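Cytochrome c, putative (Shewanella oneidensis, PDB 1SP3) is an octaheme c-type cytochrome that probably works as a respiratory oxidoreductase reducing tetrathionate, carrying electrons through its covalently bound hemes. Local coordinates at residues H236-K242 against I398-S403; C142-G146 against L157-A162; K335-K341 against S384-A390. The contacts are given in a common frame with arbitrary orientation. Residues are numbered along the deposited sequence.

Contact 1: H236-K242 against I398-S403; sequences HIPFFAK and INHMVS. With HEC (heme c), chain G.
Two irregular loops, 156 residues apart in sequence, here join the ligands of two different hemes. His236, the histidine of a CXXCH heme-attachment motif, binds one iron together with His218, while His400 NE2 lies 2.1 Å from FE of the other heme, opposite His185. Ile237 leaves the helix ending at His236 (phi/psi -120/75), and its CA is 4.9 Å from that of Val402. Next to it Ser403 N donates to His236 O (3.0 Å, 163°). Met401 takes left-handed angles (67/35). The Ile237 side chain (m, t) fills the bend of 398-403: its CG2 is 3.7 Å from Ile398 CG2, and its CG1 3.9 Å from Val402 CG2. Ile398 CD1 makes a CH-pi contact, 4.2 Å from the Phe240 ring centroid. Ala241, also left-handed (48/47), turns the chain so that Lys242, extended beyond an m chi1, reaches back; Ala167 O and Thr168 O also accept from its amine. Lys242 NZ donates to Met401 O at 3.0 Å and Ser403 OG at 2.8 Å.

Contact 2: C142-G146 against L157-A162; sequences CHFYG and LDSSMA. With HEC (heme c), chain F.
This is a buried, largely apolar contact in which the chain at the end of a heme-binding helix folds back on a loop that follows soon after it in sequence. Helix 136-143 supplies the end of a CXXCH motif: Cys142 SG is bonded to CAC of the heme at 1.8 Å, and His143 NE2 (chi1 m) lies 2.1 Å from FE, with His38 as the second axial ligand. Next in the chain, Phe144 (chi1 m) turns its ring onto residues 157-162, its CA 4.9 Å from that of Asp158. Asp158 O lies over one face of this ring, 3.3 Å from Phe144 CG. Around the ring, Phe144 CZ meets Met161 CB at 3.3 Å, Phe144 CE1 meets Ala162 CB at 4.3 Å and Phe144 CD2 meets Leu157 CB at 4.2 Å. A 3-10 segment, 159-162, shapes this surface: Met161 N donates to Asp158 O (2.9 Å), and Ser160 OG to Asp158 OD1 (2.7 Å). Leu157 (m, t) points its CB toward the first segment, 3.8 Å from His143 O. At the exposed margin Tyr145 OH comes within 3.8 Å of Ser159 CB. No hydrogen bond crosses between the segments, so the fit rests mainly on van der Waals packing of the ring of Phe144, the residue that follows the axial histidine His143 in the chain, against backbone and aliphatic groups.

Contact 3: K335-K341 against S384-A390; sequences KQIYDKK and SGEYDFA
Ile337 and Phe389 form a non-hydrogen-bonded pair (CA-CA 4.5 Å) in an antiparallel strand pair of the mixed sheet; they share one face, and the ring of Tyr387 closes against Ile337. Ile337 CB lies 4.0 Å from Phe389 CE2, and Ile337 CD1 (t, t) 3.7 Å from Tyr387 CD1; Trp362 lies edge-to-face with Phe389. On the other face Tyr338 (chi1 p) sets CD2 3.6 Å from Ala390 CB and CE2 3.6 Å from Asp388 CB, while its hydroxyl is hydrogen-bonded to Ser306. Strands 335-339 and 387-390 run at 147° between their directions, their axes 4.4 Å apart at closest. Gln336 N donates to Ala390 O (3.0 Å) and Ala390 N to Gln336 O (2.9 Å); Tyr338 N to Asp388 O and Asp388 N to Tyr338 O are hydrogen bonds of 2.9 Å each. Beyond the strand ends, Lys340 N donates to Glu386 O (2.8 Å). Asp339 (chi1 t) draws in Ser384, accepting from its OG on OD1 (2.7 Å) and from its N on OD2 (2.9 Å). The Glu386 carboxylate serves two lysines: Lys340 NZ is 3.7 Å from Glu386 OE1, a long salt bridge, and Lys341 NZ 3.1 Å from Glu386 OE2.

How the contacts relate
Contact 2 closes before contact 1 opens along the chain, and contact 3 is nested inside the loop that contact 1 closes. Contacts 1 and 2 lie among the hemes, their centres 14 Å apart, and touch directly: His400 CG is 3.5 Å from Leu157 CD2, and Met401 CG 3.8 Å from Met161 CE. Axial ligands of separate hemes, His143 and His400, therefore lie in neighbouring packed regions. Contact 3 stands away, its centre 36 Å from that of contact 1 and 33 Å from that of contact 2. The mixed sheet bridges the gap: strand 387-397, paired with 325-339 in contact 3, runs directly into 398-403, connecting the distant end of the sheet to the heme-binding core.

Contact 1: H236-K242 against I398-S403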
loop_
_atom_site.group_PDB
_atom_site.type_symbol
_atom_site.label_atom_id
_atom_site.label_comp_id
_atom_site.label_asym_id
_atom_site.label_seq_id
_atom_site.Cartn_x
_atom_site.Cartn_y
_atom_site.Cartn_z
ATOM N N HIS A 236 6.860 8.422 -17.380
ATOM C CA HIS A 236 5.891 7.527 -17.983
ATOM C C HIS A 236 4.673 7.274 -17.146
ATOM O O HIS A 236 3.727 6.616 -17.600
ATOM C CB HIS A 236 6.601 6.235 -18.300
ATOM C CG HIS A 236 7.501 6.379 -19.489
ATOM N ND1 HIS A 236 6.996 6.661 -20.741
ATOM C CD2 HIS A 236 8.843 6.354 -19.619
ATOM C CE1 HIS A 236 7.987 6.782 -21.593
ATOM N NE2 HIS A 236 9.112 6.546 -20.954
ATOM N N ILE A 237 4.672 7.784 -15.909
ATOM C CA ILE A 237 3.418 7.872 -15.152
ATOM C C ILE A 237 3.085 9.327 -14.785
ATOM O O ILE A 237 3.233 9.729 -13.618
ATOM C CB ILE A 237 3.470 6.929 -13.879
ATOM C CG1 ILE A 237 4.163 5.574 -14.126
ATOM C CG2 ILE A 237 2.016 6.667 -13.340
ATOM C CD1 ILE A 237 4.310 4.700 -12.814
ATOM N N PRO A 238 2.625 10.152 -15.753
ATOM C CA PRO A 238 2.368 11.594 -15.502
ATOM C C PRO A 238 1.193 11.793 -14.566
ATOM O O PRO A 238 1.102 12.879 -13.963
ATOM C CB PRO A 238 1.977 12.163 -16.879
ATOM C CG PRO A 238 1.584 10.803 -17.777
ATOM C CD PRO A 238 2.374 9.740 -17.157
ATOM N N PHE A 239 0.307 10.800 -14.428
ATOM C CA PHE A 239 -0.861 10.917 -13.525
ATOM C C PHE A 239 -1.226 9.563 -12.900
ATOM O O PHE A 239 -1.104 8.488 -13.568
ATOM C CB PHE A 239 -2.101 11.436 -14.258
ATOM C CG PHE A 239 -1.926 12.854 -14.841
ATOM C CD1 PHE A 239 -1.567 13.035 -16.194
ATOM C CD2 PHE A 239 -2.086 13.984 -14.023
ATOM C CE1 PHE A 239 -1.476 14.364 -16.758
ATOM C CE2 PHE A 239 -1.983 15.328 -14.555
ATOM C CZ PHE A 239 -1.689 15.515 -15.940
ATOM N N PHE A 240 -1.703 9.621 -11.648
ATOM C CA PHE A 240 -2.404 8.517 -11.054
ATOM C C PHE A 240 -3.848 8.925 -10.635
ATOM O O PHE A 240 -4.284 10.086 -10.827
ATOM C CB PHE A 240 -1.548 7.978 -9.923
ATOM C CG PHE A 240 -1.429 8.908 -8.760
ATOM C CD1 PHE A 240 -2.343 8.854 -7.735
ATOM C CD2 PHE A 240 -0.347 9.779 -8.641
ATOM C CE1 PHE A 240 -2.206 9.688 -6.626
ATOM C CE2 PHE A 240 -0.215 10.640 -7.562
ATOM C CZ PHE A 240 -1.107 10.601 -6.558
ATOM N N ALA A 241 -4.598 7.989 -10.048
ATOM C CA ALA A 241 -6.033 8.205 -9.780
ATOM C C ALA A 241 -6.685 8.769 -11.067
ATOM O O ALA A 241 -7.372 9.758 -11.068
ATOM C CB ALA A 241 -6.242 9.182 -8.587
ATOM N N LYS A 242 -6.381 8.156 -12.180
ATOM C CA LYS A 242 -6.879 8.618 -13.456
ATOM C C LYS A 242 -8.381 8.519 -13.566
ATOM O O LYS A 242 -8.980 9.339 -14.241
ATOM C CB LYS A 242 -6.236 7.772 -14.530
ATOM C CG LYS A 242 -4.850 8.153 -14.920
ATOM C CD LYS A 242 -4.281 7.025 -15.864
ATOM C CE LYS A 242 -2.908 7.390 -16.307
ATOM N NZ LYS A 242 -2.323 6.426 -17.291
ATOM N N ILE A 398 4.879 5.287 -6.855
ATOM C CA ILE A 398 3.943 5.115 -7.922
ATOM C C ILE A 398 4.636 4.264 -8.995
ATOM O O ILE A 398 5.596 4.694 -9.556
ATOM C CB ILE A 398 3.573 6.506 -8.508
ATOM C CG1 ILE A 398 2.729 7.334 -7.505
ATOM C CG2 ILE A 398 2.770 6.319 -9.763
ATOM C CD1 ILE A 398 1.406 6.517 -7.189
ATOM N N ASN A 399 4.057 3.116 -9.371
ATOM C CA ASN A 399 4.648 2.214 -10.329
ATOM C C ASN A 399 3.751 1.727 -11.444
ATOM O O ASN A 399 4.279 1.126 -12.404
ATOM C CB ASN A 399 5.263 0.966 -9.636
ATOM C CG ASN A 399 6.461 1.331 -8.745
ATOM O OD1 ASN A 399 7.587 1.571 -9.197
ATOM N ND2 ASN A 399 6.194 1.353 -7.464
ATOM N N HIS A 400 2.446 1.910 -11.310
ATOM C CA HIS A 400 1.442 1.400 -12.259
ATOM C C HIS A 400 0.773 2.552 -13.022
ATOM O O HIS A 400 1.093 3.690 -12.730
ATOM C CB HIS A 400 0.462 0.432 -11.584
ATOM C CG HIS A 400 1.175 -0.560 -10.721
ATOM N ND1 HIS A 400 1.505 -0.294 -9.399
ATOM C CD2 HIS A 400 1.751 -1.750 -11.020
ATOM C CE1 HIS A 400 2.221 -1.303 -8.917
ATOM N NE2 HIS A 400 2.373 -2.204 -9.872
ATOM N N MET A 401 -0.136 2.246 -13.982
ATOM C CA MET A 401 -0.727 3.249 -14.844
ATOM C C MET A 401 0.298 3.887 -15.804
ATOM O O MET A 401 0.167 5.063 -16.199
ATOM C CB MET A 401 -1.475 4.356 -14.061
ATOM C CG MET A 401 -2.689 3.818 -13.249
ATOM S SD MET A 401 -3.654 5.072 -12.264
ATOM C CE MET A 401 -5.058 3.992 -11.827
ATOM N N VAL A 402 1.254 3.118 -16.257
ATOM C CA VAL A 402 2.125 3.690 -17.261
ATOM C C VAL A 402 1.201 4.138 -18.437
ATOM O O VAL A 402 0.318 3.391 -18.854
ATOM C CB VAL A 402 3.217 2.699 -17.701
ATOM C CG1 VAL A 402 3.951 3.231 -18.991
ATOM C CG2 VAL A 402 4.245 2.431 -16.500
ATOM N N SER A 403 1.333 5.397 -18.874
ATOM C CA SER A 403 0.481 5.955 -19.937
ATOM C C SER A 403 1.093 5.641 -21.313
ATOM O O SER A 403 2.311 5.379 -21.373
ATOM C CB SER A 403 0.473 7.472 -19.778
ATOM O OG SER A 403 -0.217 7.750 -18.594
HETATM FE FE HEC G . 3.189 -4.067 -9.519
HETATM C CHA HEC G . 5.338 -2.610 -7.283
HETATM C CHB HEC G . 1.076 -4.792 -7.016
HETATM C CHC HEC G . 0.879 -5.261 -11.858
HETATM C CHD HEC G . 5.391 -3.514 -12.041
HETATM N NA HEC G . 3.144 -3.720 -7.487
HETATM C C1A HEC G . 4.165 -3.148 -6.776
HETATM C C2A HEC G . 3.808 -3.167 -5.399
HETATM C C3A HEC G . 2.621 -3.755 -5.314
HETATM C C4A HEC G . 2.183 -4.092 -6.655
HETATM C CMA HEC G . 1.810 -3.995 -4.027
HETATM C CAA HEC G . 4.669 -2.559 -4.272
HETATM C CBA HEC G . 4.264 -1.052 -4.246
HETATM C CGA HEC G . 4.930 -0.473 -3.003
HETATM O O1A HEC G . 4.473 -0.855 -1.873
HETATM O O2A HEC G . 5.917 0.343 -3.112
HETATM N NB HEC G . 1.400 -4.885 -9.482
HETATM C C1B HEC G . 0.691 -5.110 -8.299
HETATM C C2B HEC G . -0.609 -5.634 -8.629
HETATM C C3B HEC G . -0.669 -5.736 -9.972
HETATM C C4B HEC G . 0.579 -5.299 -10.522
HETATM C CMB HEC G . -1.715 -6.004 -7.592
HETATM C CAB HEC G . -1.899 -6.216 -10.824
HETATM C CBB HEC G . -3.082 -5.506 -10.721
HETATM N NC HEC G . 3.120 -4.336 -11.568
HETATM C C1C HEC G . 2.104 -4.902 -12.290
HETATM C C2C HEC G . 2.528 -5.006 -13.630
HETATM C C3C HEC G . 3.787 -4.505 -13.678
HETATM C C4C HEC G . 4.165 -4.100 -12.375
HETATM C CMC HEC G . 1.587 -5.630 -14.729
HETATM C CAC HEC G . 4.775 -4.434 -14.908
HETATM C CBC HEC G . 4.313 -3.981 -16.135
HETATM N ND HEC G . 5.043 -3.226 -9.659
HETATM C C1D HEC G . 5.808 -3.056 -10.805
HETATM C C2D HEC G . 7.055 -2.370 -10.532
HETATM C C3D HEC G . 7.059 -2.163 -9.091
HETATM C C4D HEC G . 5.753 -2.657 -8.616
HETATM C CMD HEC G . 8.247 -1.949 -11.517
HETATM C CAD HEC G . 8.200 -1.490 -8.247
HETATM C CBD HEC G . 8.785 -2.679 -7.462
HETATM C CGD HEC G . 9.871 -3.441 -8.192
HETATM O O1D HEC G . 10.402 -4.387 -7.601
HETATM O O2D HEC G . 10.295 -3.048 -9.329
HETATM O O HOH W 1 4.188 7.225 -20.900
HETATM O O HOH W 2 0.118 7.764 -15.789
#

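Contact 2: C142-G146 against L157-A162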
loop_
_atom_site.group_PDB
_atom_site.type_symbol
_atom_site.label_atom_id
_atom_site.label_comp_id
_atom_site.label_asym_id
_atom_site.label_seq_id
_atom_site.Cartn_x
_atom_site.Cartn_y
_atom_site.Cartn_z
ATOM N N CYS A 142 -7.659 -7.278 -2.693
ATOM C CA CYS A 142 -7.012 -6.556 -1.588
ATOM C C CYS A 142 -6.294 -5.355 -2.081
ATOM O O CYS A 142 -6.286 -4.414 -1.381
ATOM C CB CYS A 142 -6.000 -7.411 -0.875
ATOM S SG CYS A 142 -6.705 -8.959 -0.229
ATOM N N HIS A 143 -5.665 -5.413 -3.266
ATOM C CA HIS A 143 -4.891 -4.272 -3.825
ATOM C C HIS A 143 -5.584 -3.040 -4.489
ATOM O O HIS A 143 -4.900 -2.029 -4.684
ATOM C CB HIS A 143 -3.753 -4.774 -4.721
ATOM C CG HIS A 143 -2.666 -5.463 -3.958
ATOM N ND1 HIS A 143 -1.676 -4.775 -3.300
ATOM C CD2 HIS A 143 -2.469 -6.774 -3.672
ATOM C CE1 HIS A 143 -0.909 -5.622 -2.647
ATOM N NE2 HIS A 143 -1.363 -6.842 -2.865
ATOM N N PHE A 144 -6.869 -3.149 -4.848
ATOM C CA PHE A 144 -7.665 -2.044 -5.380
ATOM C C PHE A 144 -8.500 -1.272 -4.364
ATOM O O PHE A 144 -9.000 -0.179 -4.688
ATOM C CB PHE A 144 -8.677 -2.546 -6.389
ATOM C CG PHE A 144 -8.082 -3.211 -7.606
ATOM C CD1 PHE A 144 -8.899 -3.949 -8.444
ATOM C CD2 PHE A 144 -6.714 -3.158 -7.880
ATOM C CE1 PHE A 144 -8.340 -4.597 -9.591
ATOM C CE2 PHE A 144 -6.135 -3.813 -9.006
ATOM C CZ PHE A 144 -6.956 -4.521 -9.867
ATOM N N TYR A 145 -8.688 -1.783 -3.151
ATOM C CA TYR A 145 -9.408 -1.007 -2.092
ATOM C C TYR A 145 -8.547 -0.695 -0.780
ATOM O O TYR A 145 -7.302 -0.903 -0.760
ATOM C CB TYR A 145 -10.805 -1.654 -1.819
ATOM C CG TYR A 145 -11.371 -2.269 -3.095
ATOM C CD1 TYR A 145 -10.919 -3.543 -3.575
ATOM C CD2 TYR A 145 -12.301 -1.555 -3.867
ATOM C CE1 TYR A 145 -11.413 -4.100 -4.817
ATOM C CE2 TYR A 145 -12.805 -2.074 -5.089
ATOM C CZ TYR A 145 -12.361 -3.335 -5.581
ATOM O OH TYR A 145 -12.875 -3.799 -6.795
ATOM N N GLY A 146 -9.194 -0.145 0.276
ATOM C CA GLY A 146 -8.529 0.165 1.551
ATOM C C GLY A 146 -9.374 -0.251 2.769
ATOM O O GLY A 146 -9.026 0.008 3.954
ATOM N N LEU A 157 -3.490 1.881 -8.426
ATOM C CA LEU A 157 -4.135 0.588 -8.715
ATOM C C LEU A 157 -5.599 0.778 -8.325
ATOM O O LEU A 157 -5.931 0.877 -7.147
ATOM C CB LEU A 157 -3.505 -0.511 -7.873
ATOM C CG LEU A 157 -2.108 -1.071 -8.190
ATOM C CD1 LEU A 157 -1.704 -2.215 -7.256
ATOM C CD2 LEU A 157 -1.960 -1.539 -9.617
ATOM N N ASP A 158 -6.464 0.866 -9.317
ATOM C CA ASP A 158 -7.862 1.175 -9.081
ATOM C C ASP A 158 -8.779 -0.021 -9.481
ATOM O O ASP A 158 -8.279 -1.000 -10.078
ATOM C CB ASP A 158 -8.195 2.578 -9.656
ATOM C CG ASP A 158 -8.883 2.571 -11.021
ATOM O OD1 ASP A 158 -8.375 2.026 -12.053
ATOM O OD2 ASP A 158 -9.995 3.182 -11.179
ATOM N N SER A 159 -10.076 0.050 -9.133
ATOM C CA SER A 159 -11.026 -1.027 -9.453
ATOM C C SER A 159 -11.110 -1.287 -10.944
ATOM O O SER A 159 -11.480 -2.370 -11.359
ATOM C CB SER A 159 -12.436 -0.692 -8.962
ATOM O OG SER A 159 -12.542 0.724 -8.865
ATOM N N SER A 160 -10.770 -0.307 -11.747
ATOM C CA SER A 160 -10.807 -0.498 -13.179
ATOM C C SER A 160 -9.591 -1.281 -13.706
ATOM O O SER A 160 -9.574 -1.625 -14.881
ATOM C CB SER A 160 -10.786 0.855 -13.843
ATOM O OG SER A 160 -9.481 1.042 -14.346
ATOM N N MET A 161 -8.573 -1.552 -12.861
ATOM C CA MET A 161 -7.407 -2.333 -13.268
ATOM C C MET A 161 -7.851 -3.769 -13.407
ATOM O O MET A 161 -7.064 -4.603 -13.854
ATOM C CB MET A 161 -6.240 -2.307 -12.256
ATOM C CG MET A 161 -5.511 -0.974 -11.958
ATOM S SD MET A 161 -4.668 -0.246 -13.346
ATOM C CE MET A 161 -3.201 0.044 -12.696
ATOM N N ALA A 162 -9.088 -4.094 -13.030
ATOM C CA ALA A 162 -9.596 -5.416 -13.371
ATOM C C ALA A 162 -9.600 -5.722 -14.895
ATOM O O ALA A 162 -9.312 -6.873 -15.301
ATOM C CB ALA A 162 -11.055 -5.604 -12.802
HETATM FE FE HEC F . -0.459 -8.566 -2.217
HETATM C CHA HEC F . 1.935 -6.912 -0.488
HETATM C CHB HEC F . 1.529 -8.432 -4.991
HETATM C CHC HEC F . -2.570 -10.710 -3.788
HETATM C CHD HEC F . -2.532 -8.324 0.489
HETATM N NA HEC F . 1.367 -7.815 -2.659
HETATM C C1A HEC F . 2.165 -7.123 -1.824
HETATM C C2A HEC F . 3.396 -6.775 -2.476
HETATM C C3A HEC F . 3.310 -7.225 -3.726
HETATM C C4A HEC F . 2.034 -7.865 -3.870
HETATM C CMA HEC F . 4.366 -6.988 -4.845
HETATM C CAA HEC F . 4.562 -5.918 -1.795
HETATM C CBA HEC F . 5.718 -6.763 -1.259
HETATM C CGA HEC F . 5.521 -7.010 0.223
HETATM O O1A HEC F . 6.097 -8.007 0.761
HETATM O O2A HEC F . 4.867 -6.154 0.894
HETATM N NB HEC F . -0.502 -9.396 -4.064
HETATM C C1B HEC F . 0.403 -9.224 -5.049
HETATM C C2B HEC F . -0.061 -9.898 -6.240
HETATM C C3B HEC F . -1.209 -10.500 -5.940
HETATM C C4B HEC F . -1.485 -10.222 -4.541
HETATM C CMB HEC F . 0.776 -9.797 -7.543
HETATM C CAB HEC F . -2.054 -11.510 -6.783
HETATM C CBB HEC F . -1.348 -12.614 -7.245
HETATM N NC HEC F . -2.190 -9.362 -1.769
HETATM C C1C HEC F . -2.939 -10.253 -2.556
HETATM C C2C HEC F . -4.186 -10.481 -1.893
HETATM C C3C HEC F . -4.139 -9.855 -0.717
HETATM C C4C HEC F . -2.907 -9.122 -0.586
HETATM C CMC HEC F . -5.381 -11.306 -2.439
HETATM C CAC HEC F . -5.284 -9.894 0.291
HETATM C CBC HEC F . -5.677 -11.123 0.835
HETATM N ND HEC F . -0.368 -7.679 -0.342
HETATM C C1D HEC F . -1.327 -7.721 0.659
HETATM C C2D HEC F . -0.840 -7.129 1.868
HETATM C C3D HEC F . 0.569 -6.767 1.569
HETATM C C4D HEC F . 0.777 -7.135 0.177
HETATM C CMD HEC F . -1.496 -6.894 3.259
HETATM C CAD HEC F . 1.602 -6.109 2.528
HETATM C CBD HEC F . 2.317 -7.325 3.081
HETATM C CGD HEC F . 3.330 -6.883 4.129
HETATM O O1D HEC F . 4.422 -6.436 3.698
HETATM O O2D HEC F . 3.098 -6.948 5.379
#

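Contact 3: K335-K341 against S384-A390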
loop_
_atom_site.group_PDB
_atom_site.type_symbol
_atom_site.label_atom_id
_atom_site.label_comp_id
_atom_site.label_asym_id
_atom_site.label_seq_id
_atom_site.Cartn_x
_atom_site.Cartn_y
_atom_site.Cartn_z
ATOM N N LYS A 335 -3.780 14.598 9.981
ATOM C CA LYS A 335 -3.529 14.750 11.425
ATOM C C LYS A 335 -4.064 13.562 12.145
ATOM O O LYS A 335 -5.149 13.055 11.829
ATOM C CB LYS A 335 -4.241 15.952 12.015
ATOM C CG LYS A 335 -3.750 17.331 11.468
ATOM C CD LYS A 335 -3.812 18.409 12.506
ATOM C CE LYS A 335 -4.934 19.311 12.262
ATOM N NZ LYS A 335 -5.368 19.949 13.577
ATOM N N GLN A 336 -3.330 13.130 13.155
ATOM C CA GLN A 336 -3.732 11.931 13.887
ATOM C C GLN A 336 -3.272 11.956 15.332
ATOM O O GLN A 336 -2.485 12.808 15.761
ATOM C CB GLN A 336 -3.226 10.703 13.140
ATOM C CG GLN A 336 -1.735 10.427 13.358
ATOM C CD GLN A 336 -1.243 9.374 12.348
ATOM O OE1 GLN A 336 -1.117 9.618 11.124
ATOM N NE2 GLN A 336 -0.953 8.238 12.857
ATOM N N ILE A 337 -3.772 11.017 16.092
ATOM C CA ILE A 337 -3.720 11.108 17.539
ATOM C C ILE A 337 -2.375 10.683 18.125
ATOM O O ILE A 337 -1.777 9.706 17.714
ATOM C CB ILE A 337 -4.881 10.257 18.146
ATOM C CG1 ILE A 337 -4.950 10.441 19.701
ATOM C CG2 ILE A 337 -4.776 8.746 17.728
ATOM C CD1 ILE A 337 -6.193 9.745 20.402
ATOM N N TYR A 338 -1.892 11.490 19.078
ATOM C CA TYR A 338 -0.648 11.268 19.741
ATOM C C TYR A 338 -0.781 11.477 21.278
ATOM O O TYR A 338 -1.629 12.199 21.762
ATOM C CB TYR A 338 0.521 12.102 19.101
ATOM C CG TYR A 338 0.680 13.519 19.604
ATOM C CD1 TYR A 338 1.563 13.835 20.649
ATOM C CD2 TYR A 338 -0.049 14.551 19.017
ATOM C CE1 TYR A 338 1.698 15.203 21.116
ATOM C CE2 TYR A 338 0.075 15.874 19.456
ATOM C CZ TYR A 338 0.925 16.191 20.495
ATOM O OH TYR A 338 1.000 17.535 20.863
ATOM N N ASP A 339 0.056 10.790 22.014
ATOM C CA ASP A 339 0.122 10.924 23.480
ATOM C C ASP A 339 0.828 12.234 23.857
ATOM O O ASP A 339 2.027 12.401 23.611
ATOM C CB ASP A 339 0.917 9.755 24.013
ATOM C CG ASP A 339 0.849 9.652 25.518
ATOM O OD1 ASP A 339 1.342 10.604 26.227
ATOM O OD2 ASP A 339 0.365 8.626 26.036
ATOM N N LYS A 340 0.083 13.139 24.476
ATOM C CA LYS A 340 0.540 14.530 24.691
ATOM C C LYS A 340 1.675 14.581 25.691
ATOM O O LYS A 340 2.454 15.530 25.686
ATOM C CB LYS A 340 -0.615 15.417 25.205
ATOM C CG LYS A 340 -0.190 16.826 25.464
ATOM C CD LYS A 340 -0.924 17.799 24.560
ATOM C CE LYS A 340 -1.154 19.220 25.176
ATOM N NZ LYS A 340 -1.344 19.301 26.683
ATOM N N LYS A 341 1.762 13.551 26.531
ATOM C CA LYS A 341 2.862 13.454 27.477
ATOM C C LYS A 341 4.086 12.679 27.011
ATOM O O LYS A 341 5.206 13.099 27.257
ATOM C CB LYS A 341 2.388 12.908 28.831
ATOM C CG LYS A 341 1.649 13.995 29.691
ATOM C CD LYS A 341 2.561 15.176 30.105
ATOM C CE LYS A 341 2.478 15.483 31.647
ATOM N NZ LYS A 341 1.180 15.045 32.328
ATOM N N SER A 384 -0.639 7.717 28.545
ATOM C CA SER A 384 -0.506 8.614 29.692
ATOM C C SER A 384 -1.842 9.146 30.204
ATOM O O SER A 384 -1.914 9.633 31.308
ATOM C CB SER A 384 0.488 9.758 29.438
ATOM O OG SER A 384 -0.094 10.689 28.570
ATOM N N GLY A 385 -2.897 9.051 29.388
ATOM C CA GLY A 385 -4.152 9.642 29.760
ATOM C C GLY A 385 -4.413 10.985 29.117
ATOM O O GLY A 385 -5.468 11.478 29.259
ATOM N N GLU A 386 -3.449 11.543 28.401
ATOM C CA GLU A 386 -3.588 12.820 27.720
ATOM C C GLU A 386 -3.262 12.657 26.198
ATOM O O GLU A 386 -2.211 12.118 25.818
ATOM C CB GLU A 386 -2.586 13.817 28.311
ATOM C CG GLU A 386 -2.998 14.566 29.575
ATOM C CD GLU A 386 -2.164 15.843 29.729
ATOM O OE1 GLU A 386 -2.597 16.916 29.196
ATOM O OE2 GLU A 386 -1.056 15.779 30.335
ATOM N N TYR A 387 -4.140 13.141 25.349
ATOM C CA TYR A 387 -3.872 13.024 23.942
ATOM C C TYR A 387 -4.009 14.367 23.302
ATOM O O TYR A 387 -4.625 15.292 23.881
ATOM C CB TYR A 387 -4.791 12.025 23.287
ATOM C CG TYR A 387 -6.242 12.478 23.152
ATOM C CD1 TYR A 387 -6.704 13.051 21.952
ATOM C CD2 TYR A 387 -7.161 12.296 24.205
ATOM C CE1 TYR A 387 -8.020 13.414 21.797
ATOM C CE2 TYR A 387 -8.537 12.663 24.072
ATOM C CZ TYR A 387 -8.937 13.253 22.896
ATOM O OH TYR A 387 -10.241 13.635 22.701
ATOM N N ASP A 388 -3.444 14.451 22.089
ATOM C CA ASP A 388 -3.675 15.565 21.155
ATOM C C ASP A 388 -3.626 15.048 19.661
ATOM O O ASP A 388 -3.573 13.795 19.414
ATOM C CB ASP A 388 -2.718 16.707 21.505
ATOM C CG ASP A 388 -3.217 18.016 21.020
ATOM O OD1 ASP A 388 -4.172 18.077 20.174
ATOM O OD2 ASP A 388 -2.725 19.050 21.443
ATOM N N PHE A 389 -3.669 15.964 18.694
ATOM C CA PHE A 389 -3.535 15.595 17.276
ATOM C C PHE A 389 -2.304 16.280 16.623
ATOM O O PHE A 389 -2.064 17.455 16.861
ATOM C CB PHE A 389 -4.806 15.909 16.519
ATOM C CG PHE A 389 -5.989 15.083 16.946
ATOM C CD1 PHE A 389 -6.865 15.531 17.983
ATOM C CD2 PHE A 389 -6.208 13.799 16.365
ATOM C CE1 PHE A 389 -7.980 14.747 18.367
ATOM C CE2 PHE A 389 -7.308 13.048 16.720
ATOM C CZ PHE A 389 -8.186 13.510 17.776
ATOM N N ALA A 390 -1.518 15.538 15.861
ATOM C CA ALA A 390 -0.375 16.127 15.142
ATOM C C ALA A 390 -0.327 15.824 13.655
ATOM O O ALA A 390 -0.788 14.759 13.230
ATOM C CB ALA A 390 0.945 15.688 15.788
HETATM O O HOH W 3 -0.089 19.758 19.665
#